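Local coordinates for protein major extracellular endoglucanase (Xanthomonas campestris pv. campestris, PDB 4TUF) that hydrolyses internal beta-1,4-glucosidic linkages in cellulose, lichenin and cereal beta-glucans through a glycosyl hydrolase family 5 catalytic domain, at residues N23-G26 with F27-G30; H32-H35 with G36-A39; R40-K43 with D44-Q48; I96-F99 with N100-M104; D335-T338 with L339-L343. All blocks are in the same frame, centred on the assembly; numbering follows the deposited sequence. Where two conformers were deposited one is given.

All five contacts are local and belong to one catalytic domain, a TIM barrel of eight parallel core strands. Contacts 1, 2 and 3 follow one another between strand 16-23 and strand 56-61: the first two make up most of the loop after strand 16-23, and the third starts helix 42-51. Contacts 1 and 2 touch, their centres about 9 Å apart, as do 2 and 3, at about 11 Å. Contact 4 ends the next helix, 88-102, and packs side by side with contact 3, about 12 Å between centres. Contact 5 lies on helix 334-344, its centre more than 20 Å from those of the others. Contact 1 alone comes near the inferred catalytic glutamates; the others build the outer layer and its connections.

Contact 1: N23-G26 with F27-G30; sequences NVFG and FETG
The carboxylate of E28 meets the F25 ring at its edge, with OE2 in the ring plane beside CD2 and the two flat groups turned 73° apart. F25 was modelled in two conformers, so the detail of this approach is doubtful. Both residues belong to the loop that leaves strand 16-23 of the TIM barrel, where the chain from G26 to T29 folds into a type I beta turn. F27 CB lies 3.7 Å from G26 C, and the F27 ring packs on L92 and V95 of helix 88-102.

E28 folds back over the turn. Its CG sits between the backbone N and the carbonyl carbon (chi1 84°), and a further bend at chi2 carries OE1 to the G26 amide. That bond is 2.9 Å from G26 N to E28 OE1, made on the syn lone pair. Water 1 joins the chain before the turn to the residue after G26: it donates to V24 O and accepts from F27 N, each at 2.9 Å. F25 also stands against E278, probably the nucleophile, and meets W312 and H111, which places this loop at the active-site end of the barrel. G26 O is gripped twice by T29. T29 N approaches from above the carbonyl plane at 3.0 Å, while T29 OG1 donates within that plane, on a lone pair, at 2.8 Å from G26 O.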
loop_
_atom_site.group_PDB
_atom_site.type_symbol
_atom_site.label_atom_id
_atom_site.label_comp_id
_atom_site.label_asym_id
_atom_site.label_seq_id
_atom_site.Cartn_x
_atom_site.Cartn_y
_atom_site.Cartn_z
ATOM N N ASN A 23 4.224 -0.940 -5.354
ATOM C CA ASN A 23 4.079 -2.128 -4.515
ATOM C C ASN A 23 4.936 -3.297 -4.995
ATOM O O ASN A 23 4.958 -3.607 -6.185
ATOM C CB ASN A 23 2.618 -2.571 -4.473
ATOM C CG ASN A 23 1.752 -1.663 -3.627
ATOM O OD1 ASN A 23 1.519 -1.934 -2.446
ATOM N ND2 ASN A 23 1.266 -0.577 -4.225
ATOM N N VAL A 24 5.627 -3.946 -4.062
ATOM C CA VAL A 24 6.452 -5.114 -4.370
ATOM C C VAL A 24 5.980 -6.310 -3.549
ATOM O O VAL A 24 6.313 -6.413 -2.371
ATOM C CB VAL A 24 7.939 -4.856 -4.067
ATOM C CG1 VAL A 24 8.773 -6.067 -4.459
ATOM C CG2 VAL A 24 8.427 -3.605 -4.789
ATOM N N PHE A 25 5.214 -7.217 -4.153
ATOM C CA PHE A 25 4.576 -8.341 -3.469
ATOM C C PHE A 25 5.453 -9.582 -3.384
ATOM O O PHE A 25 6.436 -9.705 -4.114
ATOM C CB PHE A 25 3.271 -8.716 -4.182
ATOM C CG PHE A 25 2.169 -7.717 -3.997
ATOM C CD1 PHE A 25 2.136 -6.560 -4.744
ATOM C CD2 PHE A 25 1.163 -7.939 -3.071
ATOM C CE1 PHE A 25 1.127 -5.642 -4.564
ATOM C CE2 PHE A 25 0.151 -7.024 -2.893
ATOM C CZ PHE A 25 0.131 -5.874 -3.642
ATOM N N GLY A 26 5.046 -10.523 -2.539
ATOM C CA GLY A 26 5.721 -11.793 -2.399
ATOM C C GLY A 26 5.799 -12.212 -0.944
ATOM O O GLY A 26 5.445 -13.342 -0.598
ATOM N N PHE A 27 6.247 -11.297 -0.085
ATOM C CA PHE A 27 6.475 -11.607 1.325
ATOM C C PHE A 27 5.182 -11.908 2.085
ATOM O O PHE A 27 5.224 -12.324 3.243
ATOM C CB PHE A 27 7.217 -10.457 2.019
ATOM C CG PHE A 27 8.691 -10.402 1.715
ATOM C CD1 PHE A 27 9.557 -11.344 2.245
ATOM C CD2 PHE A 27 9.212 -9.399 0.912
ATOM C CE1 PHE A 27 10.911 -11.296 1.971
ATOM C CE2 PHE A 27 10.564 -9.345 0.634
ATOM C CZ PHE A 27 11.416 -10.295 1.163
ATOM N N GLU A 28 4.036 -11.695 1.445
ATOM C CA GLU A 28 2.758 -11.954 2.098
ATOM C C GLU A 28 2.103 -13.201 1.520
ATOM O O GLU A 28 0.925 -13.463 1.761
ATOM C CB GLU A 28 1.825 -10.741 1.966
ATOM C CG GLU A 28 1.026 -10.651 0.665
ATOM C CD GLU A 28 1.891 -10.505 -0.581
ATOM O OE1 GLU A 28 3.104 -10.210 -0.456
ATOM O OE2 GLU A 28 1.343 -10.684 -1.692
ATOM N N THR A 29 2.877 -13.977 0.767
ATOM C CA THR A 29 2.345 -15.163 0.107
ATOM C C THR A 29 2.971 -16.452 0.621
ATOM O O THR A 29 3.846 -16.434 1.488
ATOM C CB THR A 29 2.563 -15.103 -1.408
ATOM O OG1 THR A 29 3.933 -15.403 -1.701
ATOM C CG2 THR A 29 2.206 -13.720 -1.942
ATOM N N GLY A 30 2.525 -17.571 0.057
ATOM C CA GLY A 30 3.004 -18.878 0.457
ATOM C C GLY A 30 4.492 -19.065 0.261
ATOM O O GLY A 30 5.092 -19.926 0.899
HETATM O O HOH W 1 6.217 -8.402 -0.316
#

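Contact 2: H32-H35 with G36-A39; sequences HVMH and GLWA
A39 N donates to G36 O at 2.9 Å, a backbone bond that closes the turn G36-A39; L37 and W38, within that turn, pack on V33, M34 and H35. No hydrogen bond joins H32-H35 to G36-A39, so side-chain packing carries the rest.

L37 supplies the apolar part. Its CD1 lies 3.7 Å from V33 CG2, the two side chains meeting at a slant. With V33 CG1 between the backbone N and the carbonyl carbon (chi1 64°), CG2 stands anti to N and faces L37. M34 runs across L37 at about a right angle, with M34 CG 4.2 Å from L37 CD1; L37 CG also rests 3.5 Å from the carbonyl oxygen M34 O.

On the other flank, the indole of W38 folds back beside H35. The rings meet obliquely, with planes 58° apart and the centroid of the imidazole 5.7 Å from that of the six-membered indole ring. W38 CH2 touches H35 CB at 3.8 Å, and H35 CD2 sits at the indole edge, in its plane. One indole face is covered near the rim by G36 CA. G36 has a positive phi of 97°, a backbone shape that suits glycine.

Beyond the turn, W38 meets W329 edge-to-face and L37 packs on W42 and M45. The arrangement is a long beta-alpha loop of a TIM barrel, folded on itself between strand 16-23 and helix 42-51.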
loop_
_atom_site.group_PDB
_atom_site.type_symbol
_atom_site.label_atom_id
_atom_site.label_comp_id
_atom_site.label_asym_id
_atom_site.label_seq_id
_atom_site.Cartn_x
_atom_site.Cartn_y
_atom_site.Cartn_z
ATOM N N HIS A 32 6.765 -16.630 0.839
ATOM C CA HIS A 32 7.434 -15.847 1.878
ATOM C C HIS A 32 8.734 -15.201 1.390
ATOM O O HIS A 32 9.752 -15.235 2.077
ATOM C CB HIS A 32 7.717 -16.722 3.101
ATOM C CG HIS A 32 6.527 -17.497 3.575
ATOM N ND1 HIS A 32 6.404 -18.859 3.393
ATOM C CD2 HIS A 32 5.401 -17.100 4.215
ATOM C CE1 HIS A 32 5.258 -19.268 3.908
ATOM N NE2 HIS A 32 4.629 -18.220 4.410
ATOM N N VAL A 33 8.688 -14.608 0.203
ATOM C CA VAL A 33 9.824 -13.882 -0.356
ATOM C C VAL A 33 9.297 -13.059 -1.524
ATOM O O VAL A 33 8.330 -13.468 -2.166
ATOM C CB VAL A 33 10.961 -14.843 -0.816
ATOM C CG1 VAL A 33 10.490 -15.748 -1.949
ATOM C CG2 VAL A 33 12.218 -14.072 -1.220
ATOM N N MET A 34 9.902 -11.904 -1.796
ATOM C CA MET A 34 9.468 -11.087 -2.934
ATOM C C MET A 34 9.533 -11.916 -4.216
ATOM O O MET A 34 10.428 -12.736 -4.384
ATOM C CB MET A 34 10.311 -9.812 -3.064
ATOM C CG MET A 34 11.747 -10.044 -3.472
ATOM S SD MET A 34 12.683 -8.517 -3.690
ATOM C CE MET A 34 11.894 -7.843 -5.135
ATOM N N HIS A 35 8.560 -11.711 -5.099
ATOM C CA HIS A 35 8.399 -12.526 -6.300
ATOM C C HIS A 35 9.432 -12.244 -7.381
ATOM O O HIS A 35 10.028 -11.169 -7.423
ATOM C CB HIS A 35 7.000 -12.324 -6.892
ATOM C CG HIS A 35 5.937 -13.147 -6.233
ATOM N ND1 HIS A 35 4.614 -12.765 -6.205
ATOM C CD2 HIS A 35 6.001 -14.334 -5.585
ATOM C CE1 HIS A 35 3.907 -13.679 -5.565
ATOM N NE2 HIS A 35 4.725 -14.642 -5.178
ATOM N N GLY A 36 9.625 -13.222 -8.261
ATOM C CA GLY A 36 10.462 -13.048 -9.431
ATOM C C GLY A 36 11.879 -13.554 -9.268
ATOM O O GLY A 36 12.690 -13.466 -10.192
ATOM N N LEU A 37 12.185 -14.100 -8.098
ATOM C CA LEU A 37 13.533 -14.586 -7.844
ATOM C C LEU A 37 13.749 -15.953 -8.491
ATOM O O LEU A 37 14.778 -16.592 -8.276
ATOM C CB LEU A 37 13.814 -14.642 -6.340
ATOM C CG LEU A 37 13.605 -13.309 -5.612
ATOM C CD1 LEU A 37 14.256 -13.303 -4.236
ATOM C CD2 LEU A 37 14.101 -12.130 -6.447
ATOM N N TRP A 38 12.781 -16.397 -9.289
ATOM C CA TRP A 38 13.002 -17.539 -10.176
ATOM C C TRP A 38 13.547 -17.048 -11.511
ATOM O O TRP A 38 14.164 -17.804 -12.258
ATOM C CB TRP A 38 11.714 -18.344 -10.393
ATOM C CG TRP A 38 10.542 -17.521 -10.854
ATOM C CD1 TRP A 38 10.209 -17.216 -12.141
ATOM C CD2 TRP A 38 9.548 -16.906 -10.026
ATOM N NE1 TRP A 38 9.070 -16.445 -12.167
ATOM C CE2 TRP A 38 8.643 -16.243 -10.882
ATOM C CE3 TRP A 38 9.334 -16.850 -8.644
ATOM C CZ2 TRP A 38 7.544 -15.530 -10.401
ATOM C CZ3 TRP A 38 8.241 -16.141 -8.167
ATOM C CH2 TRP A 38 7.362 -15.489 -9.044
ATOM N N ALA A 39 13.324 -15.770 -11.798
ATOM C CA ALA A 39 13.674 -15.201 -13.091
ATOM C C ALA A 39 14.777 -14.148 -12.995
ATOM O O ALA A 39 15.506 -13.915 -13.958
ATOM C CB ALA A 39 12.439 -14.603 -13.740
#

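Contact 3: R40-K43 with D44-Q48; sequences RNWK and DMIVQ
Capping and backbone bonds open helix 42-51, the helix of the beta-alpha-beta unit between strands 16-23 and 56-61 of the barrel. N41 is the N-cap: its CG stands anti to the backbone N (chi1 172°), bringing OD1 round to accept from D44 N at 3.0 Å, while ND2 is held by R79 O. The first helical bonds follow, M45 N to N41 O at 2.9 Å and I46 N to W42 O at 3.1 Å.

Apolar packing comes next. W42 and I46 lie side by side and point the same way, I46 CD1 being 3.9 Å from W42 CE3; both rest on E98 of helix 88-102. M45 SD lies 4.0 Å from R40 CB, and M45 CG comes over one face of the R40 guanidinium.

Polar side-chain bonds make the third group. Outside the two segments, K43 NZ forms a salt bridge with a bound dihydrogenphosphate. R40, bent at chi2 and chi3, also donates through NH1 to W329 O. Its guanidinium is turned 74° from the Q48 amide, and both end nitrogens grip one oxygen: Q48 OE1 lies close to the guanidinium plane, 3.1 Å from R40 NH1 and 3.2 Å from R40 NH2.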
loop_
_atom_site.group_PDB
_atom_site.type_symbol
_atom_site.label_atom_id
_atom_site.label_comp_id
_atom_site.label_asym_id
_atom_site.label_seq_id
_atom_site.Cartn_x
_atom_site.Cartn_y
_atom_site.Cartn_z
ATOM N N ARG A 40 14.895 -13.517 -11.829
ATOM C CA ARG A 40 15.796 -12.381 -11.654
ATOM C C ARG A 40 16.624 -12.464 -10.374
ATOM O O ARG A 40 16.281 -13.195 -9.444
ATOM C CB ARG A 40 14.996 -11.072 -11.645
ATOM C CG ARG A 40 14.131 -10.843 -12.874
ATOM C CD ARG A 40 14.961 -10.455 -14.087
ATOM N NE ARG A 40 15.841 -9.316 -13.825
ATOM C CZ ARG A 40 15.437 -8.050 -13.757
ATOM N NH1 ARG A 40 14.159 -7.744 -13.924
ATOM N NH2 ARG A 40 16.313 -7.085 -13.515
ATOM N N ASN A 41 17.713 -11.704 -10.337
ATOM C CA ASN A 41 18.484 -11.502 -9.115
ATOM C C ASN A 41 17.872 -10.366 -8.309
ATOM O O ASN A 41 17.615 -9.290 -8.849
ATOM C CB ASN A 41 19.947 -11.202 -9.442
ATOM C CG ASN A 41 20.743 -10.788 -8.224
ATOM O OD1 ASN A 41 20.909 -9.601 -7.951
ATOM N ND2 ASN A 41 21.237 -11.768 -7.480
ATOM N N TRP A 42 17.631 -10.606 -7.025
ATOM C CA TRP A 42 16.846 -9.673 -6.211
ATOM C C TRP A 42 17.479 -8.283 -6.144
ATOM O O TRP A 42 16.784 -7.276 -6.243
ATOM C CB TRP A 42 16.652 -10.232 -4.795
ATOM C CG TRP A 42 17.914 -10.292 -3.992
ATOM C CD1 TRP A 42 18.900 -11.243 -4.064
ATOM C CD2 TRP A 42 18.334 -9.355 -2.997
ATOM N NE1 TRP A 42 19.905 -10.951 -3.170
ATOM C CE2 TRP A 42 19.581 -9.796 -2.506
ATOM C CE3 TRP A 42 17.775 -8.187 -2.473
ATOM C CZ2 TRP A 42 20.274 -9.106 -1.517
ATOM C CZ3 TRP A 42 18.464 -7.505 -1.494
ATOM C CH2 TRP A 42 19.699 -7.965 -1.023
ATOM N N LYS A 43 18.800 -8.236 -5.989
ATOM C CA LYS A 43 19.521 -6.971 -5.907
ATOM C C LYS A 43 19.440 -6.211 -7.231
ATOM O O LYS A 43 19.250 -4.993 -7.244
ATOM C CB LYS A 43 20.983 -7.214 -5.526
ATOM C CG LYS A 43 21.528 -6.305 -4.437
ATOM C CD LYS A 43 23.053 -6.263 -4.490
ATOM C CE LYS A 43 23.673 -5.808 -3.172
ATOM N NZ LYS A 43 23.612 -6.872 -2.125
ATOM N N ASP A 44 19.575 -6.931 -8.342
ATOM C CA ASP A 44 19.518 -6.310 -9.663
ATOM C C ASP A 44 18.119 -5.794 -9.989
ATOM O O ASP A 44 17.967 -4.777 -10.661
ATOM C CB ASP A 44 19.982 -7.294 -10.740
ATOM C CG ASP A 44 21.492 -7.496 -10.733
ATOM O OD1 ASP A 44 22.148 -7.064 -9.757
ATOM O OD2 ASP A 44 22.023 -8.091 -11.700
ATOM N N MET A 45 17.098 -6.494 -9.510
ATOM C CA MET A 45 15.723 -6.070 -9.734
ATOM C C MET A 45 15.401 -4.791 -8.949
ATOM O O MET A 45 14.631 -3.948 -9.404
ATOM C CB MET A 45 14.754 -7.192 -9.357
ATOM C CG MET A 45 13.334 -6.966 -9.838
ATOM S SD MET A 45 12.401 -8.495 -10.035
ATOM C CE MET A 45 12.364 -9.091 -8.355
ATOM N N ILE A 46 15.993 -4.647 -7.769
ATOM C CA ILE A 46 15.829 -3.420 -6.997
ATOM C C ILE A 46 16.538 -2.267 -7.701
ATOM O O ILE A 46 15.983 -1.179 -7.841
ATOM C CB ILE A 46 16.374 -3.579 -5.564
ATOM C CG1 ILE A 46 15.442 -4.468 -4.740
ATOM C CG2 ILE A 46 16.540 -2.221 -4.893
ATOM C CD1 ILE A 46 15.979 -4.790 -3.368
ATOM N N VAL A 47 17.764 -2.525 -8.145
ATOM C CA VAL A 47 18.560 -1.551 -8.882
ATOM C C VAL A 47 17.780 -1.009 -10.072
ATOM O O VAL A 47 17.842 0.183 -10.381
ATOM C CB VAL A 47 19.893 -2.176 -9.366
ATOM C CG1 VAL A 47 20.502 -1.374 -10.509
ATOM C CG2 VAL A 47 20.872 -2.302 -8.212
ATOM N N GLN A 48 17.022 -1.888 -10.723
ATOM C CA GLN A 48 16.266 -1.507 -11.908
ATOM C C GLN A 48 15.088 -0.598 -11.582
ATOM O O GLN A 48 14.815 0.352 -12.309
ATOM C CB GLN A 48 15.753 -2.737 -12.649
ATOM C CG GLN A 48 15.145 -2.387 -13.992
ATOM C CD GLN A 48 14.606 -3.586 -14.729
ATOM O OE1 GLN A 48 14.355 -4.635 -14.134
ATOM N NE2 GLN A 48 14.420 -3.437 -16.041
#

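Contact 4: I96-F99 with N100-M104; sequences IAEF and NARGM
This is a helix C-terminus, where helix 88-102 on the outside of the barrel gives way to strand 105-110, and side chains four and five residues apart pack over the closing turn. F99 and M104 make the apolar part of the contact. The M104 sulfur lies in the plane of the F99 ring at its edge, a Met-aromatic contact with SD 3.8 Å from F99 CD1 and 83° off the ring normal from the centroid. The methyl M104 CE lies 3.9 Å from F99 CE1. A bend at the end of the M104 chain (chi3 58°) turns that methyl toward the ring. Both side chains also press on V57 of strand 56-61.

E98 and R102, one turn apart, run side by side in the same direction. Their carbon chains meet more closely than their charges: E98 OE2 is 3.6 Å from R102 CD, but 4.3 Å from R102 NH1, beyond a salt bridge. R102 NE donates instead to Q50 OE1 of helix 42-51. N100 OD1, for its part, accepts from Y148 N.

The backbone ends the helix at G103, whose positive phi of 83° takes the chain out of the helix. M104 N reaches back to F99 O at 2.8 Å, and inside it G103 N makes a weak bond of 3.2 Å to N100 O. This pair of bonds, with glycine at the positive-phi position, is the Schellman motif.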
loop_
_atom_site.group_PDB
_atom_site.type_symbol
_atom_site.label_atom_id
_atom_site.label_comp_id
_atom_site.label_asym_id
_atom_site.label_seq_id
_atom_site.Cartn_x
_atom_site.Cartn_y
_atom_site.Cartn_z
ATOM N N ILE A 96 15.146 -5.087 3.045
ATOM C CA ILE A 96 14.936 -3.775 3.647
ATOM C C ILE A 96 16.266 -3.035 3.797
ATOM O O ILE A 96 16.339 -1.819 3.603
ATOM C CB ILE A 96 14.223 -3.905 5.007
ATOM C CG1 ILE A 96 12.744 -4.224 4.779
ATOM C CG2 ILE A 96 14.339 -2.628 5.820
ATOM C CD1 ILE A 96 12.061 -4.843 5.970
ATOM N N ALA A 97 17.321 -3.783 4.107
ATOM C CA ALA A 97 18.655 -3.208 4.228
ATOM C C ALA A 97 19.163 -2.694 2.880
ATOM O O ALA A 97 19.916 -1.718 2.823
ATOM C CB ALA A 97 19.628 -4.236 4.812
ATOM N N GLU A 98 18.748 -3.355 1.801
ATOM C CA GLU A 98 19.177 -2.973 0.457
ATOM C C GLU A 98 18.479 -1.701 -0.005
ATOM O O GLU A 98 19.122 -0.792 -0.532
ATOM C CB GLU A 98 18.918 -4.102 -0.541
ATOM C CG GLU A 98 19.185 -3.719 -1.994
ATOM C CD GLU A 98 20.650 -3.434 -2.274
ATOM O OE1 GLU A 98 21.507 -3.790 -1.433
ATOM O OE2 GLU A 98 20.946 -2.857 -3.345
ATOM N N PHE A 99 17.161 -1.647 0.183
ATOM C CA PHE A 99 16.399 -0.425 -0.059
ATOM C C PHE A 99 17.002 0.741 0.714
ATOM O O PHE A 99 17.131 1.848 0.194
ATOM C CB PHE A 99 14.936 -0.605 0.348
ATOM C CG PHE A 99 14.136 -1.444 -0.606
ATOM C CD1 PHE A 99 14.173 -1.197 -1.969
ATOM C CD2 PHE A 99 13.346 -2.485 -0.138
ATOM C CE1 PHE A 99 13.435 -1.972 -2.846
ATOM C CE2 PHE A 99 12.607 -3.264 -1.012
ATOM C CZ PHE A 99 12.651 -3.008 -2.367
ATOM N N ASN A 100 17.374 0.473 1.960
ATOM C CA ASN A 100 17.922 1.494 2.840
ATOM C C ASN A 100 19.255 2.026 2.339
ATOM O O ASN A 100 19.499 3.230 2.372
ATOM C CB ASN A 100 18.077 0.938 4.256
ATOM C CG ASN A 100 18.584 1.972 5.235
ATOM O OD1 ASN A 100 17.829 2.834 5.692
ATOM N ND2 ASN A 100 19.867 1.886 5.574
ATOM N N ALA A 101 20.112 1.123 1.870
ATOM C CA ALA A 101 21.432 1.496 1.366
ATOM C C ALA A 101 21.339 2.281 0.061
ATOM O O ALA A 101 22.207 3.096 -0.242
ATOM C CB ALA A 101 22.293 0.261 1.171
ATOM N N ARG A 102 20.282 2.038 -0.706
ATOM C CA ARG A 102 20.084 2.744 -1.968
ATOM C C ARG A 102 19.324 4.057 -1.788
ATOM O O ARG A 102 19.221 4.857 -2.723
ATOM C CB ARG A 102 19.346 1.856 -2.966
ATOM C CG ARG A 102 20.125 0.627 -3.374
ATOM C CD ARG A 102 19.713 0.176 -4.750
ATOM N NE ARG A 102 20.080 1.164 -5.757
ATOM C CZ ARG A 102 21.245 1.176 -6.392
ATOM N NH1 ARG A 102 22.152 0.248 -6.123
ATOM N NH2 ARG A 102 21.503 2.111 -7.295
ATOM N N GLY A 103 18.793 4.273 -0.588
ATOM C CA GLY A 103 18.089 5.501 -0.280
ATOM C C GLY A 103 16.652 5.455 -0.752
ATOM O O GLY A 103 16.095 6.465 -1.178
ATOM N N MET A 104 16.051 4.273 -0.670
ATOM C CA MET A 104 14.671 4.081 -1.087
ATOM C C MET A 104 13.772 3.935 0.138
ATOM O O MET A 104 14.045 3.119 1.018
ATOM C CB MET A 104 14.551 2.853 -2.003
ATOM C CG MET A 104 15.349 2.975 -3.302
ATOM S SD MET A 104 15.261 1.548 -4.406
ATOM C CE MET A 104 13.491 1.447 -4.697
#

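Contact 5: D335-T338 with L339-L343; sequences DKMT and LLRTL
M337 turns its CG anti to the carbonyl carbon (chi1 -76°) and then bends at chi2 and chi3, while the side chain of R341, one turn further on, runs extended from CG to NE; together these shapes lay the arginine over the methionine. The two cross at a slant. M337 CE sits over one face of the guanidinium, toward its rim and 4.0 Å from R341 NH2, and M337 CB lies 3.7 Å from R341 NH1. The methionine sulfur faces another way: M337 SD touches L340 CD1 at 4.0 Å.

T342 shows a side chain doubling a helical bond. Both donors use T338 O, T342 N at 3.2 Å and T342 OG1 at 3.0 Å, and they approach from opposite faces of the carbonyl plane. The ordinary helical bond from R341 N to M337 O is 3.0 Å.

The polar ends find partners around the helix: K336 NZ donates to G323 O, and R341 NH2 to L52 O, just past helix 42-51. L339 packs on V298 of helix 288-303, whereas M337 and L340 rest on F54. Helix 334-344 thus lies between helix 288-303 and the chain following helix 42-51, with L340 reaching inward to F279 of strand 276-280 and Y311 of strand 309-311.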
loop_
_atom_site.group_PDB
_atom_site.type_symbol
_atom_site.label_atom_id
_atom_site.label_comp_id
_atom_site.label_asym_id
_atom_site.label_seq_id
_atom_site.Cartn_x
_atom_site.Cartn_y
_atom_site.Cartn_z
ATOM N N ASP A 335 4.556 2.848 -21.162
ATOM C CA ASP A 335 3.413 3.751 -21.086
ATOM C C ASP A 335 2.972 3.926 -19.635
ATOM O O ASP A 335 2.582 5.019 -19.220
ATOM C CB ASP A 335 2.248 3.254 -21.953
ATOM C CG ASP A 335 2.007 1.760 -21.824
ATOM O OD1 ASP A 335 2.560 1.129 -20.895
ATOM O OD2 ASP A 335 1.251 1.216 -22.659
ATOM N N LYS A 336 3.046 2.846 -18.867
ATOM C CA LYS A 336 2.769 2.914 -17.445
ATOM C C LYS A 336 3.767 3.833 -16.748
ATOM O O LYS A 336 3.393 4.603 -15.860
ATOM C CB LYS A 336 2.802 1.520 -16.820
ATOM C CG LYS A 336 1.508 0.736 -16.987
ATOM C CD LYS A 336 1.547 -0.548 -16.187
ATOM C CE LYS A 336 0.273 -1.350 -16.362
ATOM N NZ LYS A 336 0.323 -2.624 -15.590
ATOM N N MET A 337 5.033 3.761 -17.155
ATOM C CA MET A 337 6.053 4.624 -16.566
ATOM C C MET A 337 5.858 6.090 -16.953
ATOM O O MET A 337 6.109 6.987 -16.150
ATOM C CB MET A 337 7.458 4.158 -16.960
ATOM C CG MET A 337 7.934 2.931 -16.196
ATOM S SD MET A 337 7.540 2.983 -14.425
ATOM C CE MET A 337 8.524 4.376 -13.880
ATOM N N THR A 338 5.397 6.336 -18.175
ATOM C CA THR A 338 5.171 7.703 -18.628
ATOM C C THR A 338 3.992 8.315 -17.873
ATOM O O THR A 338 3.979 9.511 -17.585
ATOM C CB THR A 338 4.930 7.754 -20.147
ATOM O OG1 THR A 338 6.089 7.250 -20.821
ATOM C CG2 THR A 338 4.669 9.178 -20.611
ATOM N N LEU A 339 3.016 7.481 -17.534
ATOM C CA LEU A 339 1.871 7.914 -16.736
ATOM C C LEU A 339 2.284 8.301 -15.316
ATOM O O LEU A 339 1.833 9.313 -14.779
ATOM C CB LEU A 339 0.813 6.813 -16.678
ATOM C CG LEU A 339 -0.435 7.108 -15.847
ATOM C CD1 LEU A 339 -1.371 8.042 -16.599
ATOM C CD2 LEU A 339 -1.138 5.818 -15.471
ATOM N N LEU A 340 3.137 7.484 -14.710
ATOM C CA LEU A 340 3.593 7.734 -13.352
ATOM C C LEU A 340 4.463 8.988 -13.271
ATOM O O LEU A 340 4.338 9.771 -12.330
ATOM C CB LEU A 340 4.354 6.521 -12.812
ATOM C CG LEU A 340 3.489 5.302 -12.483
ATOM C CD1 LEU A 340 4.352 4.087 -12.232
ATOM C CD2 LEU A 340 2.620 5.584 -11.273
ATOM N N ARG A 341 5.337 9.187 -14.252
ATOM C CA ARG A 341 6.202 10.363 -14.241
ATOM C C ARG A 341 5.371 11.628 -14.403
ATOM O O ARG A 341 5.716 12.680 -13.866
ATOM C CB ARG A 341 7.270 10.269 -15.329
ATOM C CG ARG A 341 8.230 9.114 -15.103
ATOM C CD ARG A 341 9.434 9.160 -16.018
ATOM N NE ARG A 341 10.284 7.985 -15.835
ATOM C CZ ARG A 341 10.353 6.967 -16.687
ATOM N NH1 ARG A 341 9.634 6.975 -17.803
ATOM N NH2 ARG A 341 11.152 5.945 -16.427
ATOM N N THR A 342 4.268 11.510 -15.133
ATOM C CA THR A 342 3.317 12.603 -15.259
ATOM C C THR A 342 2.743 12.953 -13.891
ATOM O O THR A 342 2.706 14.118 -13.507
ATOM C CB THR A 342 2.180 12.245 -16.228
ATOM O OG1 THR A 342 2.686 12.237 -17.567
ATOM C CG2 THR A 342 1.041 13.256 -16.125
ATOM N N LEU A 343 2.310 11.930 -13.161
ATOM C CA LEU A 343 1.803 12.100 -11.803
ATOM C C LEU A 343 2.857 12.713 -10.885
ATOM O O LEU A 343 2.564 13.631 -10.120
ATOM C CB LEU A 343 1.334 10.759 -11.233
ATOM C CG LEU A 343 0.905 10.768 -9.762
ATOM C CD1 LEU A 343 -0.362 11.590 -9.576
ATOM C CD2 LEU A 343 0.720 9.355 -9.229
#